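PDB 2ITM: xylulose kinase from Escherichia coli, which phosphorylates D-xylulose at the expense of ATP to give D-xylulose 5-phosphate, and 1-deoxy-D-xylulose less efficiently. Local coordinates for residues L202-E207 with A280-W285. Numbering follows the deposited sequence.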
loop_
_atom_site.group_PDB
_atom_site.type_symbol
_atom_site.label_atom_id
_atom_site.label_comp_id
_atom_site.label_asym_id
_atom_site.label_seq_id
_atom_site.Cartn_x
_atom_site.Cartn_y
_atom_site.Cartn_z
ATOM N N LEU A 202 18.128 29.712 -36.448
ATOM C CA LEU A 202 17.001 28.796 -36.463
ATOM C C LEU A 202 16.719 28.275 -37.859
ATOM O O LEU A 202 16.747 29.031 -38.806
ATOM C CB LEU A 202 15.761 29.459 -35.897
ATOM C CG LEU A 202 15.794 29.866 -34.428
ATOM C CD1 LEU A 202 14.723 30.879 -34.111
ATOM C CD2 LEU A 202 15.685 28.660 -33.526
ATOM N N TYR A 203 16.451 26.996 -37.936
ATOM C CA TYR A 203 16.041 26.379 -39.181
ATOM C C TYR A 203 14.821 25.502 -38.951
ATOM O O TYR A 203 14.468 25.215 -37.826
ATOM C CB TYR A 203 17.176 25.538 -39.756
ATOM C CG TYR A 203 18.395 26.301 -40.203
ATOM C CD1 TYR A 203 19.218 26.925 -39.292
ATOM C CD2 TYR A 203 18.727 26.387 -41.538
ATOM C CE1 TYR A 203 20.339 27.616 -39.700
ATOM C CE2 TYR A 203 19.840 27.066 -41.956
ATOM C CZ TYR A 203 20.647 27.684 -41.038
ATOM O OH TYR A 203 21.754 28.365 -41.460
ATOM N N GLU A 204 14.191 25.068 -40.028
ATOM C CA GLU A 204 13.289 23.927 -39.972
ATOM C C GLU A 204 14.060 22.617 -39.991
ATOM O O GLU A 204 15.166 22.562 -40.485
ATOM C CB GLU A 204 12.274 23.985 -41.103
ATOM C CG GLU A 204 11.485 25.274 -41.175
ATOM C CD GLU A 204 10.454 25.410 -40.076
ATOM O OE1 GLU A 204 10.132 24.418 -39.428
ATOM O OE2 GLU A 204 9.964 26.522 -39.869
ATOM N N GLY A 205 13.477 21.576 -39.423
ATOM C CA GLY A 205 14.162 20.312 -39.231
ATOM C C GLY A 205 14.820 19.758 -40.473
ATOM O O GLY A 205 15.872 19.150 -40.393
ATOM N N SER A 206 14.194 19.993 -41.618
ATOM C CA SER A 206 14.541 19.333 -42.867
ATOM C C SER A 206 15.504 20.152 -43.720
ATOM O O SER A 206 15.865 19.748 -44.809
ATOM C CB SER A 206 13.275 19.021 -43.662
ATOM O OG SER A 206 12.377 20.103 -43.631
ATOM N N GLU A 207 15.916 21.295 -43.194
ATOM C CA GLU A 207 16.832 22.202 -43.865
ATOM C C GLU A 207 18.297 21.945 -43.487
ATOM O O GLU A 207 18.593 21.500 -42.393
ATOM C CB GLU A 207 16.451 23.649 -43.557
ATOM C CG GLU A 207 15.123 24.079 -44.138
ATOM C CD GLU A 207 14.686 25.460 -43.691
ATOM O OE1 GLU A 207 13.687 25.963 -44.231
ATOM O OE2 GLU A 207 15.325 26.041 -42.803
ATOM N N ALA A 280 9.267 19.386 -36.090
ATOM C CA ALA A 280 10.529 19.398 -36.811
ATOM C C ALA A 280 10.352 19.475 -38.328
ATOM O O ALA A 280 11.266 19.212 -39.086
ATOM C CB ALA A 280 11.371 18.199 -36.433
ATOM N N LEU A 281 9.133 19.803 -38.738
ATOM C CA LEU A 281 8.882 20.071 -40.141
ATOM C C LEU A 281 8.294 21.450 -40.347
ATOM O O LEU A 281 7.741 22.040 -39.440
ATOM C CB LEU A 281 7.970 19.000 -40.735
ATOM C CG LEU A 281 8.498 17.573 -40.778
ATOM C CD1 LEU A 281 7.381 16.582 -40.847
ATOM C CD2 LEU A 281 9.493 17.375 -41.909
ATOM N N PRO A 282 8.418 21.947 -41.566
ATOM C CA PRO A 282 7.973 23.296 -41.883
ATOM C C PRO A 282 6.465 23.417 -41.772
ATOM O O PRO A 282 5.749 22.516 -42.156
ATOM C CB PRO A 282 8.436 23.472 -43.320
ATOM C CG PRO A 282 9.587 22.537 -43.444
ATOM C CD PRO A 282 9.196 21.363 -42.664
ATOM N N GLN A 283 6.022 24.520 -41.192
ATOM C CA GLN A 283 4.618 24.797 -40.979
ATOM C C GLN A 283 3.889 23.669 -40.241
ATOM O O GLN A 283 2.729 23.405 -40.496
ATOM C CB GLN A 283 3.927 25.127 -42.292
ATOM C CG GLN A 283 4.293 26.468 -42.871
ATOM C CD GLN A 283 3.865 27.627 -42.003
ATOM O OE1 GLN A 283 2.694 27.967 -41.960
ATOM N NE2 GLN A 283 4.813 28.238 -41.322
ATOM N N ARG A 284 4.592 23.015 -39.328
ATOM C CA ARG A 284 3.988 22.008 -38.493
ATOM C C ARG A 284 4.217 22.275 -37.020
ATOM O O ARG A 284 5.274 22.736 -36.623
ATOM C CB ARG A 284 4.514 20.627 -38.849
ATOM C CG ARG A 284 3.937 20.023 -40.097
ATOM C CD ARG A 284 2.439 19.934 -40.107
ATOM N NE ARG A 284 1.905 20.803 -41.134
ATOM C CZ ARG A 284 1.631 20.416 -42.356
ATOM N NH1 ARG A 284 1.815 19.168 -42.701
ATOM N NH2 ARG A 284 1.169 21.281 -43.230
ATOM N N TRP A 285 3.210 21.939 -36.224
ATOM C CA TRP A 285 3.185 22.183 -34.792
ATOM C C TRP A 285 2.607 20.946 -34.101
ATOM O O TRP A 285 1.927 20.156 -34.721
ATOM C CB TRP A 285 2.275 23.368 -34.493
ATOM C CG TRP A 285 2.878 24.694 -34.668
ATOM C CD1 TRP A 285 3.598 25.371 -33.762
ATOM C CD2 TRP A 285 2.787 25.526 -35.814
ATOM N NE1 TRP A 285 3.979 26.586 -34.266
ATOM C CE2 TRP A 285 3.491 26.699 -35.536
ATOM C CE3 TRP A 285 2.181 25.397 -37.059
ATOM C CZ2 TRP A 285 3.605 27.727 -36.445
ATOM C CZ3 TRP A 285 2.293 26.413 -37.955
ATOM C CH2 TRP A 285 2.997 27.567 -37.648
HETATM O O HOH W 1 7.689 26.788 -41.346
#
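Glu204 and Pro282 meet where two beta turns, one from each domain of this FGGY kinase, come together, a worked example of two turns packed together and joined through a water. The van der Waals part is small: the two side chains cross obliquely, CB of Glu204 lying 3.8 Å from CG of Pro282, while Ser206 sets its OG 3.6 Å from CD of the same ring. With CG of Glu204 beside the backbone N and a bend at chi2 (-73°), its CD comes to 3.7 Å from CA of Pro282.

Polar contacts gather at the carboxylate. OE2 accepts a hydrogen bond from a water (2.7 Å) that in turn accepts from N and NE2 of Gln283, so the water bridges the two turns. OE1 forms a salt bridge with Arg182, whose positive charge probably eases the repulsion between OE1 and O of Leu281, two acceptors 3.4 Å apart that are not hydrogen-bonded. An alanine at Glu204 would probably leave Arg182 without this carboxylate partner and break the water bridge to Gln283.

Backbone meets backbone at Gly205, whose CA makes a CA-H...O contact of 3.1 Å with O of Ala280; the absence of a side chain allows so close an approach.

Helix 424-436 packs against Ser206 and Leu281, and helix 168-172 against Glu204 and Ala280, where the turn after strand 201-203 meets the connection between strands 275-278 and 285-291.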